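Local coordinates for protein N-alpha-acetyltransferase 35, NatC auxiliary subunit (Saccharomyces cerevisiae, PDB 6YGA) that serves as the auxiliary subunit of the heterotrimeric NatC N-terminal acetyltransferase, which acetylates the N-terminal methionine of the L-A virus Gag protein, at residues 456-461 and 712-717; 553-558 and 721-726. All coordinates share one frame; numbering follows the deposited sequence.

Interaction 1: 456-461 and 712-717; sequences DLDIYK and LVHTTE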
loop_
_atom_site.group_PDB
_atom_site.type_symbol
_atom_site.label_atom_id
_atom_site.label_comp_id
_atom_site.label_asym_id
_atom_site.label_seq_id
_atom_site.Cartn_x
_atom_site.Cartn_y
_atom_site.Cartn_z
ATOM N N ASP B 456 -10.961 3.466 9.602
ATOM C CA ASP B 456 -11.059 2.301 8.729
ATOM C C ASP B 456 -9.763 1.505 8.727
ATOM O O ASP B 456 -9.787 0.277 8.589
ATOM C CB ASP B 456 -11.428 2.740 7.310
ATOM C CG ASP B 456 -11.592 1.571 6.354
ATOM O OD1 ASP B 456 -12.486 0.726 6.582
ATOM O OD2 ASP B 456 -10.839 1.506 5.361
ATOM N N LEU B 457 -8.632 2.180 8.899
ATOM C CA LEU B 457 -7.325 1.543 8.927
ATOM C C LEU B 457 -6.877 1.172 10.335
ATOM O O LEU B 457 -5.778 0.631 10.493
ATOM C CB LEU B 457 -6.286 2.461 8.274
ATOM C CG LEU B 457 -6.591 2.899 6.837
ATOM C CD1 LEU B 457 -5.629 3.981 6.389
ATOM C CD2 LEU B 457 -6.543 1.717 5.873
ATOM N N ASP B 458 -7.703 1.444 11.351
ATOM C CA ASP B 458 -7.379 1.130 12.744
ATOM C C ASP B 458 -6.117 1.859 13.196
ATOM O O ASP B 458 -5.320 1.334 13.975
ATOM C CB ASP B 458 -7.247 -0.381 12.961
ATOM C CG ASP B 458 -8.586 -1.092 12.933
ATOM O OD1 ASP B 458 -9.482 -0.689 13.702
ATOM O OD2 ASP B 458 -8.752 -2.038 12.136
ATOM N N ILE B 459 -5.933 3.079 12.691
ATOM C CA ILE B 459 -4.812 3.906 13.117
ATOM C C ILE B 459 -4.998 4.351 14.562
ATOM O O ILE B 459 -4.041 4.386 15.343
ATOM C CB ILE B 459 -4.657 5.107 12.167
ATOM C CG1 ILE B 459 -4.270 4.632 10.764
ATOM C CG2 ILE B 459 -3.631 6.088 12.704
ATOM C CD1 ILE B 459 -2.964 3.868 10.720
ATOM N N TYR B 460 -6.229 4.675 14.948
ATOM C CA TYR B 460 -6.498 5.262 16.252
ATOM C C TYR B 460 -6.792 4.184 17.287
ATOM O O TYR B 460 -7.552 3.245 17.032
ATOM C CB TYR B 460 -7.682 6.227 16.171
ATOM C CG TYR B 460 -7.623 7.188 15.005
ATOM C CD1 TYR B 460 -6.454 7.879 14.702
ATOM C CD2 TYR B 460 -8.737 7.395 14.200
ATOM C CE1 TYR B 460 -6.400 8.756 13.632
ATOM C CE2 TYR B 460 -8.693 8.265 13.131
ATOM C CZ TYR B 460 -7.524 8.943 12.850
ATOM O OH TYR B 460 -7.489 9.810 11.783
ATOM N N LYS B 461 -6.197 4.334 18.462
ATOM C CA LYS B 461 -6.498 3.433 19.559
ATOM C C LYS B 461 -7.795 3.862 20.239
ATOM O O LYS B 461 -8.231 5.006 20.094
ATOM C CB LYS B 461 -5.342 3.407 20.554
ATOM C CG LYS B 461 -4.111 2.672 20.040
ATOM C CD LYS B 461 -3.007 2.637 21.086
ATOM C CE LYS B 461 -3.436 1.857 22.319
ATOM N NZ LYS B 461 -3.827 0.458 21.984
ATOM N N LEU B 712 -12.436 -0.905 19.327
ATOM C CA LEU B 712 -13.097 -0.313 18.166
ATOM C C LEU B 712 -13.413 -1.439 17.193
ATOM O O LEU B 712 -12.532 -1.925 16.479
ATOM C CB LEU B 712 -12.214 0.752 17.528
ATOM C CG LEU B 712 -11.937 1.982 18.390
ATOM C CD1 LEU B 712 -10.834 2.823 17.773
ATOM C CD2 LEU B 712 -13.204 2.802 18.555
ATOM N N VAL B 713 -14.675 -1.857 17.160
ATOM C CA VAL B 713 -15.103 -3.021 16.391
ATOM C C VAL B 713 -15.694 -2.565 15.065
ATOM O O VAL B 713 -16.525 -1.650 15.026
ATOM C CB VAL B 713 -16.116 -3.866 17.183
ATOM C CG1 VAL B 713 -16.704 -4.957 16.308
ATOM C CG2 VAL B 713 -15.446 -4.470 18.409
ATOM N N HIS B 714 -15.274 -3.208 13.979
ATOM C CA HIS B 714 -15.821 -2.920 12.661
ATOM C C HIS B 714 -17.117 -3.697 12.446
ATOM O O HIS B 714 -17.193 -4.891 12.752
ATOM C CB HIS B 714 -14.805 -3.274 11.573
ATOM C CG HIS B 714 -13.633 -2.343 11.511
ATOM N ND1 HIS B 714 -12.898 -2.149 10.362
ATOM C CD2 HIS B 714 -13.070 -1.551 12.454
ATOM C CE1 HIS B 714 -11.933 -1.278 10.599
ATOM N NE2 HIS B 714 -12.016 -0.899 11.862
ATOM N N THR B 715 -18.136 -3.013 11.928
ATOM C CA THR B 715 -19.390 -3.663 11.567
ATOM C C THR B 715 -19.243 -4.314 10.198
ATOM O O THR B 715 -18.838 -3.659 9.234
ATOM C CB THR B 715 -20.537 -2.649 11.553
ATOM O OG1 THR B 715 -20.611 -1.989 12.822
ATOM C CG2 THR B 715 -21.865 -3.336 11.275
ATOM N N THR B 716 -19.584 -5.602 10.114
ATOM C CA THR B 716 -19.267 -6.383 8.920
ATOM C C THR B 716 -19.956 -5.824 7.677
ATOM O O THR B 716 -19.340 -5.727 6.608
ATOM C CB THR B 716 -19.642 -7.852 9.140
ATOM O OG1 THR B 716 -19.554 -8.568 7.901
ATOM C CG2 THR B 716 -21.052 -7.985 9.711
ATOM N N GLU B 717 -21.229 -5.445 7.792
ATOM C CA GLU B 717 -21.967 -4.845 6.690
ATOM C C GLU B 717 -22.183 -3.350 6.886
ATOM O O GLU B 717 -23.039 -2.760 6.220
ATOM C CB GLU B 717 -23.308 -5.553 6.495
ATOM C CG GLU B 717 -23.176 -6.957 5.933
ATOM C CD GLU B 717 -22.351 -6.995 4.656
ATOM O OE1 GLU B 717 -22.533 -6.105 3.798
ATOM O OE2 GLU B 717 -21.512 -7.910 4.514
#
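Residues 456-461 follow helix 433-456 and meet 712-717 mainly through His714, which draws on carbonyls and a carboxylate at the helix end. At Asp456 the backbone does the work: the carbonyl O of Asp456 lies near the plane of the His714 ring, at the edge, 3.3 Å from His714 CE1. The Asp456 carboxylate is salt-bridged to Lys453 of helix 433-456. Asp456 OD1 lies 4.8 Å from His714 ND1, not in contact, and its charge could favour protonation of the ring. Asp458 then leaves the helix with positive phi (61°), closing a Schellman motif. Its carboxylate reaches toward His714 tip to tip, the two planes 31° apart, and Asp458 OD1 accepts a weak, bent hydrogen bond from His714 NE2 (3.1 Å, 128° at the hydrogen). The same NE2 makes another weak bond to the carbonyl of Phe455, so one N-H is shared between two weak bonds. Farther on, a methyl meets backbone: Leu712, CG anti to its carbonyl carbon, puts the CD1 branch 3.4 Å from the carbonyl O of Tyr460. Leu712 CD1 also lies 4.0 Å from Lys461 C. The lysine's amine is salt-bridged to Glu131 of the N-alpha-acetyltransferase 30 chain, whose Arg137 and Arg140 also bond to the carbonyls of Asp458 and Leu457. The loop thus links helix 433-456 to helix 465-506, with the catalytic subunit bound to it and the end of strand 708-713, paired antiparallel with 724-729, lying against it.

Interaction 2: 553-558 and 721-726; sequences LIEVFQ and YFPIQT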
loop_
_atom_site.group_PDB
_atom_site.type_symbol
_atom_site.label_atom_id
_atom_site.label_comp_id
_atom_site.label_asym_id
_atom_site.label_seq_id
_atom_site.Cartn_x
_atom_site.Cartn_y
_atom_site.Cartn_z
ATOM N N LEU B 553 -20.864 13.063 16.800
ATOM C CA LEU B 553 -21.399 13.415 18.111
ATOM C C LEU B 553 -21.876 12.174 18.848
ATOM O O LEU B 553 -21.622 12.013 20.047
ATOM C CB LEU B 553 -22.535 14.426 17.959
ATOM C CG LEU B 553 -23.010 15.142 19.224
ATOM C CD1 LEU B 553 -21.821 15.694 19.993
ATOM C CD2 LEU B 553 -23.979 16.264 18.866
ATOM N N ILE B 554 -22.570 11.280 18.141
ATOM C CA ILE B 554 -23.015 10.030 18.748
ATOM C C ILE B 554 -21.827 9.259 19.306
ATOM O O ILE B 554 -21.890 8.706 20.411
ATOM C CB ILE B 554 -23.808 9.202 17.722
ATOM C CG1 ILE B 554 -25.184 9.834 17.505
ATOM C CG2 ILE B 554 -23.922 7.747 18.165
ATOM C CD1 ILE B 554 -25.928 9.281 16.324
ATOM N N GLU B 555 -20.717 9.233 18.566
ATOM C CA GLU B 555 -19.513 8.570 19.058
ATOM C C GLU B 555 -18.945 9.283 20.281
ATOM O O GLU B 555 -18.511 8.632 21.239
ATOM C CB GLU B 555 -18.474 8.497 17.941
ATOM C CG GLU B 555 -18.898 7.654 16.742
ATOM C CD GLU B 555 -18.588 6.175 16.917
ATOM O OE1 GLU B 555 -18.540 5.693 18.069
ATOM O OE2 GLU B 555 -18.380 5.494 15.893
ATOM N N VAL B 556 -18.944 10.619 20.269
ATOM C CA VAL B 556 -18.424 11.384 21.402
ATOM C C VAL B 556 -19.252 11.116 22.656
ATOM O O VAL B 556 -18.708 10.891 23.743
ATOM C CB VAL B 556 -18.375 12.885 21.058
ATOM C CG1 VAL B 556 -18.105 13.722 22.302
ATOM C CG2 VAL B 556 -17.309 13.153 20.001
ATOM N N PHE B 557 -20.582 11.124 22.523
ATOM C CA PHE B 557 -21.435 10.799 23.664
ATOM C C PHE B 557 -21.167 9.387 24.175
ATOM O O PHE B 557 -21.099 9.160 25.388
ATOM C CB PHE B 557 -22.909 10.954 23.288
ATOM C CG PHE B 557 -23.455 12.331 23.528
ATOM C CD1 PHE B 557 -23.680 12.785 24.816
ATOM C CD2 PHE B 557 -23.756 13.165 22.465
ATOM C CE1 PHE B 557 -24.189 14.052 25.042
ATOM C CE2 PHE B 557 -24.265 14.432 22.683
ATOM C CZ PHE B 557 -24.481 14.875 23.973
ATOM N N GLN B 558 -21.015 8.425 23.262
ATOM C CA GLN B 558 -20.730 7.051 23.663
ATOM C C GLN B 558 -19.436 6.973 24.463
ATOM O O GLN B 558 -19.370 6.298 25.497
ATOM C CB GLN B 558 -20.654 6.157 22.427
ATOM C CG GLN B 558 -20.471 4.686 22.736
ATOM C CD GLN B 558 -21.684 4.088 23.414
ATOM O OE1 GLN B 558 -22.590 3.581 22.753
ATOM N NE2 GLN B 558 -21.708 4.143 24.743
ATOM N N TYR B 721 -15.847 3.856 8.867
ATOM C CA TYR B 721 -15.361 5.151 9.327
ATOM C C TYR B 721 -15.850 5.456 10.736
ATOM O O TYR B 721 -15.274 6.317 11.410
ATOM C CB TYR B 721 -15.797 6.273 8.381
ATOM C CG TYR B 721 -14.990 6.401 7.107
ATOM C CD1 TYR B 721 -14.158 5.377 6.670
ATOM C CD2 TYR B 721 -15.055 7.559 6.344
ATOM C CE1 TYR B 721 -13.425 5.502 5.500
ATOM C CE2 TYR B 721 -14.324 7.694 5.180
ATOM C CZ TYR B 721 -13.512 6.665 4.763
ATOM O OH TYR B 721 -12.788 6.802 3.603
ATOM N N PHE B 722 -16.897 4.769 11.190
ATOM C CA PHE B 722 -17.473 4.964 12.519
ATOM C C PHE B 722 -17.567 3.601 13.195
ATOM O O PHE B 722 -18.632 2.971 13.203
ATOM C CB PHE B 722 -18.847 5.632 12.434
ATOM C CG PHE B 722 -18.865 6.889 11.607
ATOM C CD1 PHE B 722 -19.154 6.838 10.253
ATOM C CD2 PHE B 722 -18.600 8.123 12.183
ATOM C CE1 PHE B 722 -19.175 7.990 9.485
ATOM C CE2 PHE B 722 -18.622 9.282 11.421
ATOM C CZ PHE B 722 -18.909 9.214 10.069
ATOM N N PRO B 723 -16.466 3.108 13.761
ATOM C CA PRO B 723 -16.508 1.803 14.427
ATOM C C PRO B 723 -17.357 1.848 15.687
ATOM O O PRO B 723 -17.665 2.909 16.231
ATOM C CB PRO B 723 -15.038 1.522 14.759
ATOM C CG PRO B 723 -14.413 2.868 14.840
ATOM C CD PRO B 723 -15.126 3.716 13.823
ATOM N N ILE B 724 -17.737 0.662 16.150
ATOM C CA ILE B 724 -18.570 0.520 17.338
ATOM C C ILE B 724 -17.661 0.364 18.550
ATOM O O ILE B 724 -16.845 -0.562 18.610
ATOM C CB ILE B 724 -19.521 -0.680 17.205
ATOM C CG1 ILE B 724 -20.272 -0.631 15.872
ATOM C CG2 ILE B 724 -20.497 -0.719 18.369
ATOM C CD1 ILE B 724 -21.197 0.548 15.728
ATOM N N GLN B 725 -17.799 1.267 19.519
ATOM C CA GLN B 725 -17.013 1.212 20.751
ATOM C C GLN B 725 -17.619 0.139 21.648
ATOM O O GLN B 725 -18.641 0.364 22.302
ATOM C CB GLN B 725 -16.988 2.575 21.432
ATOM C CG GLN B 725 -16.400 3.681 20.561
ATOM C CD GLN B 725 -16.417 5.043 21.232
ATOM O OE1 GLN B 725 -15.824 5.236 22.294
ATOM N NE2 GLN B 725 -17.099 5.998 20.610
ATOM N N THR B 726 -16.978 -1.029 21.687
ATOM C CA THR B 726 -17.550 -2.239 22.262
ATOM C C THR B 726 -16.845 -2.622 23.557
ATOM O O THR B 726 -15.614 -2.592 23.641
ATOM C CB THR B 726 -17.456 -3.398 21.261
ATOM O OG1 THR B 726 -17.964 -2.968 19.991
ATOM C CG2 THR B 726 -18.253 -4.605 21.743
HETATM O O HOH W 1 -19.647 3.501 19.598
#
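Glu555 and Gln725 carry most of this buried contact, an instance of a helix carboxylate being matched to an amide on a strand. Gln725 keeps its chain extended beyond CG, bringing NE2 up to the helix, where the amide nitrogen grips one residue twice. The straighter bond runs from Gln725 NE2 to Glu555 OE1 (2.9 Å, 171° at the hydrogen), with the acceptor exactly in the amide plane but approached from above the carboxylate plane; the two flat groups are turned 34° from each other. A second bond goes from Gln725 NE2 to the backbone O of Glu555 at 3.1 Å, the donor again standing above the carbonyl plane. This double grip fixes the rotation of the amide. A water that donates to OE1 and accepts from the backbone N of Gln725 adds a bridge between the same two residues. The pairing docks the start of strand 724-729, one half of a two-stranded antiparallel hairpin, onto the long helix 511-564 in the NAA35-like, TPR-repeat part of the chain. Glu555, its chain bent at chi2, turns the other oxygen toward the chain ahead of the strand: Glu555 OE2 lies 2.7 Å from the Pro723 carbonyl O, a separation suggesting that the acid may be protonated. Glu555 OE2 also sits 3.5 Å from Phe722 CB, while Phe469 of helix 465-506 packs against Glu555, Phe722 and Pro723. Gln558, one turn along, slides past Gln725 in the opposite direction, Gln558 CB 4.0 Å from Gln725 NE2 and the two amide planes nearly perpendicular at 83°.

Read from the N terminus, the chain first passes 456-461, then 553-558 on helix 511-564, and only much later returns through 712-717 and 721-726. Interaction 1 closes a loop of 250 intervening residues and interaction 2 one of 162, and because their segments alternate the two closures cross rather than nest. Their centres lie about 11 Å apart. The hairpin of strands 708-713 and 724-729 joins them: Val713 O probably accepts a hydrogen bond from Ile724 N, at 2.8 Å. Through this small sheet near the C terminus, the loop after helix 433-456, which also meets N-alpha-acetyltransferase 30, is tied to helix 511-564.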